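Local atomic coordinates of bifunctional endo-1,4-beta-xylanase A (Neocallimastix patriciarum, PDB entry 2VG9), a protein that hydrolyses internal beta-1,4-xylosidic linkages of xylan as a family 11 glycoside hydrolase, here in an engineered loop-swap form. Residues A[54-59]-A[195-200]; A[139-144]-A[184-189]; A[131-136]-A[171-176]. All blocks are in the same frame, centred on the assembly; numbering follows the deposited sequence.

How the contacts relate
All three contacts belong to the beta jelly roll of this xylanase. Along the chain the segments run 54-59, 131-136, 139-144, 171-176, 184-189 and 195-200, so contact 1 closes round the other two, while contacts 2 and 3 interleave. Contact 1 pairs two strands of the large curled sheet near the middle of the molecule; its centre lies about 21 Å from that of contact 2 and 19 Å from that of contact 3. Contacts 2 and 3, their centres about 18 Å apart, both include part of strand 135-145; contact 3 joins hairpin 128-145 to the start of helix 174-182 and contact 2 to the loop just after it, tying the one helix to the sheet edge.

Contact 1. Residues A[54-59]-A[195-200]; sequences LARRGL and ALNAEG
Strands 52-60 and 190-200 are antiparallel neighbours in the curled large sheet of the jelly roll; the segment axes approach to 4.5 Å, with N-to-C directions 175° apart. Four main-chain hydrogen bonds join them, two at each hydrogen-bonded pair: Ala55 with Ala198 and Arg57 with Leu196. At the first pair both bonds are 2.8 Å, Ala55 N to Ala198 O and Ala198 N to Ala55 O, nearly along the C=O axes. The intervening non-hydrogen-bonded positions add CA-H...O contacts, such as Arg56 CA to Leu196 O. At the last pair Gly58 CA comes within 3.7 Å of Ala195 CA, so close that a CB on Gly58 would collide with it; the spacing demands glycine.

Arg56, Asn197 and Glu199 stand on one face. Arg56 and Asn197 point the same way, side by side, and Arg56 NE donates to Asn197 OD1 (3.1 Å) from above the carbonyl plane rather than along a lone pair. A bend at chi3 (77°) swings the guanidinium along the strand toward Leu54, still standing off the sheet; Glu22 forms a salt bridge with its NH1 and Tyr96 a cation-pi contact. Asn197 ND2 in turn donates to Glu199 OE2 at 2.5 Å, whereas Arg56 NH2 stays 4.1 Å from that oxygen, beyond salt-bridge range.

Apolar contacts complete that face: Leu54 CD1 lies over the centre of the guanidinium, 3.7 Å above its plane, and Leu54 CB touches Glu199 CB. The small Ala55 and Ala198, with Leu196, turn the other way, onto strands 40-45 and 203-216 of the second sheet; there too is the Arg57 guanidinium, held by main-chain oxygens of Phe19, Ser20 and Thr39.

The Asn197 amide thus accepts from a cation and donates to an anion, a relay that would hold Glu199 in place and probably stabilise its negative charge.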
loop_
_atom_site.group_PDB
_atom_site.type_symbol
_atom_site.label_atom_id
_atom_site.label_comp_id
_atom_site.label_asym_id
_atom_site.label_seq_id
_atom_site.Cartn_x
_atom_site.Cartn_y
_atom_site.Cartn_z
ATOM N N LEU A 54 -8.477 -0.383 6.098
ATOM C CA LEU A 54 -7.603 0.106 5.029
ATOM C C LEU A 54 -8.333 1.138 4.180
ATOM O O LEU A 54 -9.554 1.043 4.002
ATOM C CB LEU A 54 -7.095 -1.062 4.168
ATOM C CG LEU A 54 -8.080 -1.843 3.298
ATOM C CD1 LEU A 54 -8.272 -1.222 1.880
ATOM C CD2 LEU A 54 -7.633 -3.334 3.196
ATOM N N ALA A 55 -7.580 2.124 3.679
ATOM C CA ALA A 55 -8.071 3.084 2.656
ATOM C C ALA A 55 -6.952 3.397 1.665
ATOM O O ALA A 55 -5.830 3.781 2.050
ATOM C CB ALA A 55 -8.608 4.388 3.294
ATOM N N ARG A 56 -7.252 3.252 0.391
ATOM C CA ARG A 56 -6.215 3.391 -0.625
ATOM C C ARG A 56 -6.778 3.858 -1.947
ATOM O O ARG A 56 -7.924 3.549 -2.304
ATOM C CB ARG A 56 -5.496 2.070 -0.822
ATOM C CG ARG A 56 -6.396 0.938 -1.152
ATOM C CD ARG A 56 -5.618 -0.336 -1.535
ATOM N NE ARG A 56 -5.070 -1.013 -0.365
ATOM C CZ ARG A 56 -5.308 -2.271 -0.014
ATOM N NH1 ARG A 56 -6.107 -3.057 -0.731
ATOM N NH2 ARG A 56 -4.734 -2.736 1.073
ATOM N N ARG A 57 -5.952 4.595 -2.666
ATOM C CA ARG A 57 -6.260 5.087 -4.012
ATOM C C ARG A 57 -5.039 4.935 -4.894
ATOM O O ARG A 57 -3.902 5.179 -4.444
ATOM C CB ARG A 57 -6.650 6.566 -3.957
ATOM C CG ARG A 57 -8.045 6.788 -3.311
ATOM C CD ARG A 57 -8.661 8.037 -3.840
ATOM N NE ARG A 57 -9.205 7.818 -5.177
ATOM C CZ ARG A 57 -9.810 8.755 -5.902
ATOM N NH1 ARG A 57 -9.936 9.997 -5.425
ATOM N NH2 ARG A 57 -10.291 8.450 -7.106
ATOM N N GLY A 58 -5.242 4.557 -6.156
ATOM C CA GLY A 58 -4.075 4.335 -7.028
ATOM C C GLY A 58 -4.386 4.182 -8.496
ATOM O O GLY A 58 -5.519 4.371 -8.929
ATOM N N LEU A 59 -3.357 3.797 -9.250
ATOM C CA LEU A 59 -3.428 3.711 -10.691
ATOM C C LEU A 59 -3.371 2.229 -11.017
ATOM O O LEU A 59 -2.411 1.560 -10.618
ATOM C CB LEU A 59 -2.248 4.477 -11.347
ATOM C CG LEU A 59 -2.309 4.573 -12.877
ATOM C CD1 LEU A 59 -3.618 5.240 -13.316
ATOM C CD2 LEU A 59 -1.105 5.368 -13.422
ATOM N N ALA A 195 -0.522 2.140 -5.667
ATOM C CA ALA A 195 -1.465 2.874 -4.862
ATOM C C ALA A 195 -0.783 3.470 -3.668
ATOM O O ALA A 195 0.260 2.985 -3.254
ATOM C CB ALA A 195 -2.633 1.934 -4.405
ATOM N N LEU A 196 -1.372 4.532 -3.122
ATOM C CA LEU A 196 -1.023 5.003 -1.786
ATOM C C LEU A 196 -2.078 4.531 -0.773
ATOM O O LEU A 196 -3.271 4.703 -0.984
ATOM C CB LEU A 196 -0.864 6.510 -1.759
ATOM C CG LEU A 196 -0.245 6.973 -0.448
ATOM C CD1 LEU A 196 1.279 6.682 -0.469
ATOM C CD2 LEU A 196 -0.603 8.472 -0.239
ATOM N N ASN A 197 -1.611 3.956 0.330
ATOM C CA ASN A 197 -2.438 3.145 1.218
ATOM C C ASN A 197 -2.246 3.556 2.683
ATOM O O ASN A 197 -1.128 3.683 3.134
ATOM C CB ASN A 197 -2.023 1.665 1.006
ATOM C CG ASN A 197 -2.674 0.695 2.005
ATOM O OD1 ASN A 197 -3.875 0.578 2.067
ATOM N ND2 ASN A 197 -1.850 -0.047 2.744
ATOM N N ALA A 198 -3.340 3.800 3.387
ATOM C CA ALA A 198 -3.356 4.025 4.827
ATOM C C ALA A 198 -4.007 2.800 5.425
ATOM O O ALA A 198 -5.160 2.497 5.087
ATOM C CB ALA A 198 -4.178 5.302 5.176
ATOM N N GLU A 199 -3.290 2.048 6.261
ATOM C CA GLU A 199 -3.945 0.936 6.971
ATOM C C GLU A 199 -3.678 0.964 8.477
ATOM O O GLU A 199 -2.649 1.509 8.921
ATOM C CB GLU A 199 -3.624 -0.436 6.351
ATOM C CG GLU A 199 -2.131 -0.771 6.230
ATOM C CD GLU A 199 -1.864 -2.041 5.398
ATOM O OE1 GLU A 199 -1.318 -3.023 5.943
ATOM O OE2 GLU A 199 -2.239 -2.092 4.215
ATOM N N GLY A 200 -4.593 0.355 9.239
ATOM C CA GLY A 200 -4.540 0.348 10.684
ATOM C C GLY A 200 -5.005 -0.979 11.263
ATOM O O GLY A 200 -6.029 -1.532 10.827
#

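Contact 2. Residues A[139-144]-A[184-189]; sequences IFQMDH and QGWGIG
The extended strand 139-144 and the irregular 184-189 loop do not pair as strands: their closest CA atoms, in Gln141 and Trp186, remain 8.5 Å apart. Just after helix 174-182, Gly185 closes a Schellman motif at positive phi (93°), which suits glycine, and the chain then presents Trp186 to the strand. Its indole is sandwiched. Gln141 CG covers one face, 3.7 Å from the centroid of the six-membered ring in a CH-pi contact, and Gln184 CB lies over the opposite face. Trp186 CH2 pushes against the strand backbone, 3.4 Å from Phe140 C. Gln141 reaches the ring because its CG sits in the crowded position between the backbone N and carbonyl carbon (chi1 53°); a second bend carries its OE1 to Lys157. Beyond the indole, Ile139 and Gln184 meet tip to tip, CD1 of Ile139 being 3.6 Å from CG of Gln184. An alanine in place of Trp186 removes the indole that meets Gln141 CG and Phe140, and would probably loosen the loop from the strand. Dispersion and one CH-pi contact make the join, and the rings of Tyr159 and Trp181 also meet the indole, so it depends on shape more than on polar bonds.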
loop_
_atom_site.group_PDB
_atom_site.type_symbol
_atom_site.label_atom_id
_atom_site.label_comp_id
_atom_site.label_asym_id
_atom_site.label_seq_id
_atom_site.Cartn_x
_atom_site.Cartn_y
_atom_site.Cartn_z
ATOM N N ILE A 139 15.137 -3.341 2.615
ATOM C CA ILE A 139 14.350 -4.237 1.804
ATOM C C ILE A 139 14.398 -5.683 2.328
ATOM O O ILE A 139 15.453 -6.183 2.810
ATOM C CB ILE A 139 14.717 -4.128 0.314
ATOM C CG1 ILE A 139 16.152 -4.639 0.047
ATOM C CG2 ILE A 139 14.513 -2.664 -0.192
ATOM C CD1 ILE A 139 16.548 -4.794 -1.450
ATOM N N PHE A 140 13.253 -6.348 2.258
ATOM C CA PHE A 140 13.156 -7.735 2.660
ATOM C C PHE A 140 11.891 -8.301 2.069
ATOM O O PHE A 140 10.976 -7.549 1.662
ATOM C CB PHE A 140 13.171 -7.900 4.208
ATOM C CG PHE A 140 12.139 -7.056 4.934
ATOM C CD1 PHE A 140 10.869 -7.571 5.213
ATOM C CD2 PHE A 140 12.429 -5.748 5.318
ATOM C CE1 PHE A 140 9.902 -6.809 5.878
ATOM C CE2 PHE A 140 11.442 -4.952 5.987
ATOM C CZ PHE A 140 10.183 -5.480 6.260
ATOM N N GLN A 141 11.837 -9.633 2.015
ATOM C CA GLN A 141 10.628 -10.314 1.583
ATOM C C GLN A 141 10.223 -11.331 2.632
ATOM O O GLN A 141 11.034 -11.709 3.479
ATOM C CB GLN A 141 10.772 -10.937 0.176
ATOM C CG GLN A 141 11.990 -11.854 -0.027
ATOM C CD GLN A 141 11.711 -13.280 0.376
ATOM O OE1 GLN A 141 10.613 -13.770 0.184
ATOM N NE2 GLN A 141 12.714 -13.956 0.948
ATOM N N MET A 142 8.955 -11.726 2.614
ATOM C CA MET A 142 8.459 -12.739 3.561
ATOM C C MET A 142 7.234 -13.453 3.026
ATOM O O MET A 142 6.543 -12.927 2.171
ATOM C CB MET A 142 8.221 -12.151 4.965
ATOM C CG MET A 142 7.018 -11.238 5.190
ATOM S SD MET A 142 7.243 -10.268 6.740
ATOM C CE MET A 142 7.705 -11.564 7.887
ATOM N N ASP A 143 7.023 -14.680 3.489
ATOM C CA ASP A 143 5.816 -15.424 3.183
ATOM C C ASP A 143 4.632 -14.816 3.938
ATOM O O ASP A 143 4.782 -14.206 5.017
ATOM C CB ASP A 143 5.962 -16.914 3.567
ATOM C CG ASP A 143 6.965 -17.675 2.700
ATOM O OD1 ASP A 143 7.364 -17.202 1.616
ATOM O OD2 ASP A 143 7.354 -18.797 3.096
ATOM N N HIS A 144 3.458 -14.952 3.344
ATOM C CA HIS A 144 2.203 -14.639 4.014
ATOM C C HIS A 144 1.160 -15.618 3.505
ATOM O O HIS A 144 1.251 -16.070 2.366
ATOM C CB HIS A 144 1.768 -13.202 3.753
ATOM C CG HIS A 144 0.638 -12.745 4.625
ATOM N ND1 HIS A 144 -0.659 -12.626 4.165
ATOM C CD2 HIS A 144 0.606 -12.396 5.933
ATOM C CE1 HIS A 144 -1.441 -12.219 5.150
ATOM N NE2 HIS A 144 -0.701 -12.089 6.237
ATOM N N GLN A 184 17.780 -8.529 -6.080
ATOM C CA GLN A 184 17.928 -9.543 -5.028
ATOM C C GLN A 184 17.696 -10.933 -5.548
ATOM O O GLN A 184 17.952 -11.933 -4.849
ATOM C CB GLN A 184 16.973 -9.287 -3.849
ATOM C CG GLN A 184 17.025 -7.856 -3.243
ATOM C CD GLN A 184 18.462 -7.357 -3.002
ATOM O OE1 GLN A 184 18.900 -6.320 -3.566
ATOM N NE2 GLN A 184 19.194 -8.083 -2.173
ATOM N N GLY A 185 17.204 -11.004 -6.775
ATOM C CA GLY A 185 16.849 -12.263 -7.363
ATOM C C GLY A 185 15.402 -12.612 -7.154
ATOM O O GLY A 185 15.010 -13.715 -7.472
ATOM N N TRP A 186 14.601 -11.696 -6.604
ATOM C CA TRP A 186 13.206 -12.006 -6.350
ATOM C C TRP A 186 12.400 -11.969 -7.634
ATOM O O TRP A 186 12.617 -11.102 -8.479
ATOM C CB TRP A 186 12.584 -11.054 -5.319
ATOM C CG TRP A 186 13.400 -10.910 -4.046
ATOM C CD1 TRP A 186 14.343 -11.769 -3.569
ATOM C CD2 TRP A 186 13.277 -9.869 -3.078
ATOM N NE1 TRP A 186 14.836 -11.309 -2.374
ATOM C CE2 TRP A 186 14.209 -10.130 -2.059
ATOM C CE3 TRP A 186 12.478 -8.724 -2.990
ATOM C CZ2 TRP A 186 14.364 -9.293 -0.952
ATOM C CZ3 TRP A 186 12.635 -7.883 -1.890
ATOM C CH2 TRP A 186 13.584 -8.158 -0.899
ATOM N N GLY A 187 11.478 -12.915 -7.776
ATOM C CA GLY A 187 10.624 -12.991 -8.971
ATOM C C GLY A 187 9.618 -11.838 -9.056
ATOM O O GLY A 187 9.001 -11.486 -8.037
ATOM N N ILE A 188 9.469 -11.277 -10.268
ATOM C CA ILE A 188 8.654 -10.082 -10.541
ATOM C C ILE A 188 7.609 -10.358 -11.617
ATOM O O ILE A 188 7.963 -10.546 -12.783
ATOM C CB ILE A 188 9.529 -8.884 -11.049
ATOM C CG1 ILE A 188 10.743 -8.620 -10.125
ATOM C CG2 ILE A 188 8.647 -7.619 -11.309
ATOM C CD1 ILE A 188 10.397 -7.993 -8.737
ATOM N N GLY A 189 6.341 -10.401 -11.204
ATOM C CA GLY A 189 5.216 -10.644 -12.113
ATOM C C GLY A 189 4.689 -9.373 -12.760
ATOM O O GLY A 189 5.389 -8.369 -12.826
#

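Contact 3. Residues A[131-136]-A[171-176]; sequences TIDGAQ and HITVSD
A tight beta hairpin, turning through a type I' turn from Ile132 to Ala135, docks against the start of helix 174-182. Asp133 and Gly134 occupy the two corner positions, both at positive phi; aspartate and glycine tolerate such backbone angles better than most residues. The turn thereby aims the Asp133 side chain at the junction between strand 169-173 and the helix.

Asp133 and Thr173 cross obliquely. With CG anti to the carbonyl carbon (chi1 -62°), the carboxylate meets Thr173 with both oxygens. OD2 receives the main-chain N-H of Thr173 on its syn lone pair, at 2.8 Å from Thr173 N and almost straight (171°). OD1 takes the hydroxyl proton of Thr173 OG1 at 2.5 Å, although the position of that hydroxyl is less certain. Two bonds to one residue fix the rotation of the carboxylate, for which the short, forked aspartate is well suited. Thr173 stands at the N-cap position, yet its hydroxyl is spent on Asp133 rather than on capping the helix. The negative charge lies near the positive end of the helix dipole, which would tend to stabilise it. The edge of the His171 ring also faces OD1.

Ile132 and Asp176 instead slide past each other in opposite directions. The branch CG2 of Ile132, anti to its backbone N, rests 3.8 Å from CB of Asp176, while the same side chain continues along the helix to His177 and Glu180. A beta-branched apolar residue thus fills the angle between strand and helix and leaves the carboxylate of Asp176 to turn elsewhere.

It turns to a water, which donates to Asp176 OD2 at 2.5 Å and accepts the main-chain N-H of Asp133, 2.9 Å from that N.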
loop_
_atom_site.group_PDB
_atom_site.type_symbol
_atom_site.label_atom_id
_atom_site.label_comp_id
_atom_site.label_asym_id
_atom_site.label_seq_id
_atom_site.Cartn_x
_atom_site.Cartn_y
_atom_site.Cartn_z
ATOM N N THR A 131 19.829 2.562 -1.073
ATOM C CA THR A 131 19.613 3.999 -1.198
ATOM C C THR A 131 18.717 4.247 -2.396
ATOM O O THR A 131 19.092 3.890 -3.508
ATOM C CB THR A 131 20.988 4.774 -1.369
ATOM O OG1 THR A 131 21.832 4.505 -0.247
ATOM C CG2 THR A 131 20.757 6.288 -1.456
ATOM N N ILE A 132 17.547 4.854 -2.175
ATOM C CA ILE A 132 16.599 5.168 -3.247
ATOM C C ILE A 132 16.095 6.605 -2.997
ATOM O O ILE A 132 15.793 6.961 -1.869
ATOM C CB ILE A 132 15.386 4.149 -3.334
ATOM C CG1 ILE A 132 15.889 2.736 -3.701
ATOM C CG2 ILE A 132 14.364 4.613 -4.363
ATOM C CD1 ILE A 132 14.943 1.549 -3.361
ATOM N N ASP A 133 16.024 7.425 -4.046
ATOM C CA ASP A 133 15.618 8.826 -3.881
ATOM C C ASP A 133 16.435 9.553 -2.789
ATOM O O ASP A 133 15.918 10.412 -2.067
ATOM C CB ASP A 133 14.090 8.936 -3.620
ATOM C CG ASP A 133 13.263 8.411 -4.781
ATOM O OD1 ASP A 133 13.567 8.778 -5.939
ATOM O OD2 ASP A 133 12.331 7.612 -4.552
ATOM N N GLY A 134 17.712 9.171 -2.661
ATOM C CA GLY A 134 18.633 9.793 -1.739
ATOM C C GLY A 134 18.411 9.399 -0.290
ATOM O O GLY A 134 18.960 10.036 0.626
ATOM N N ALA A 135 17.577 8.376 -0.077
ATOM C CA ALA A 135 17.172 7.988 1.262
ATOM C C ALA A 135 17.390 6.499 1.490
ATOM O O ALA A 135 17.374 5.697 0.534
ATOM C CB ALA A 135 15.694 8.339 1.494
ATOM N N GLN A 136 17.546 6.142 2.765
ATOM C CA GLN A 136 17.754 4.767 3.187
ATOM C C GLN A 136 16.435 4.005 3.374
ATOM O O GLN A 136 15.502 4.506 4.040
ATOM C CB GLN A 136 18.575 4.719 4.489
ATOM C CG GLN A 136 20.003 5.288 4.350
ATOM C CD GLN A 136 20.784 4.697 3.127
ATOM O OE1 GLN A 136 21.006 5.379 2.110
ATOM N NE2 GLN A 136 21.166 3.423 3.232
ATOM N N HIS A 171 8.668 12.627 -3.140
ATOM C CA HIS A 171 8.708 11.892 -4.397
ATOM C C HIS A 171 9.209 10.468 -4.172
ATOM O O HIS A 171 10.180 10.268 -3.442
ATOM C CB HIS A 171 9.674 12.570 -5.354
ATOM C CG HIS A 171 9.860 11.798 -6.620
ATOM N ND1 HIS A 171 10.879 10.883 -6.786
ATOM C CD2 HIS A 171 9.099 11.732 -7.738
ATOM C CE1 HIS A 171 10.765 10.321 -7.981
ATOM N NE2 HIS A 171 9.690 10.810 -8.568
ATOM N N ILE A 172 8.528 9.491 -4.767
ATOM C CA ILE A 172 9.004 8.106 -4.769
ATOM C C ILE A 172 9.171 7.626 -6.215
ATOM O O ILE A 172 8.222 7.643 -7.014
ATOM C CB ILE A 172 8.030 7.152 -4.017
ATOM C CG1 ILE A 172 7.819 7.633 -2.549
ATOM C CG2 ILE A 172 8.474 5.636 -4.159
ATOM C CD1 ILE A 172 6.670 6.969 -1.842
ATOM N N THR A 173 10.391 7.206 -6.534
ATOM C CA THR A 173 10.659 6.498 -7.773
ATOM C C THR A 173 10.331 5.023 -7.572
ATOM O O THR A 173 11.212 4.182 -7.311
ATOM C CB THR A 173 12.104 6.705 -8.270
ATOM O OG1 THR A 173 12.463 8.087 -8.106
ATOM C CG2 THR A 173 12.248 6.243 -9.754
ATOM N N VAL A 174 9.040 4.728 -7.706
ATOM C CA VAL A 174 8.495 3.398 -7.501
ATOM C C VAL A 174 9.280 2.358 -8.343
ATOM O O VAL A 174 9.611 1.269 -7.851
ATOM C CB VAL A 174 6.975 3.378 -7.847
ATOM C CG1 VAL A 174 6.418 1.965 -7.820
ATOM C CG2 VAL A 174 6.173 4.298 -6.854
ATOM N N SER A 175 9.624 2.709 -9.585
ATOM C CA SER A 175 10.369 1.783 -10.453
ATOM C C SER A 175 11.766 1.423 -9.910
ATOM O O SER A 175 12.286 0.360 -10.237
ATOM C CB SER A 175 10.479 2.361 -11.889
ATOM O OG SER A 175 10.820 3.749 -11.882
ATOM N N ASP A 176 12.375 2.304 -9.102
ATOM C CA ASP A 176 13.692 2.051 -8.471
ATOM C C ASP A 176 13.599 0.987 -7.337
ATOM O O ASP A 176 14.503 0.181 -7.168
ATOM C CB ASP A 176 14.303 3.351 -7.916
ATOM C CG ASP A 176 15.050 4.154 -8.958
ATOM O OD1 ASP A 176 15.031 3.757 -10.153
ATOM O OD2 ASP A 176 15.644 5.196 -8.564
HETATM O O HOH W 1 16.720 6.450 -6.692
#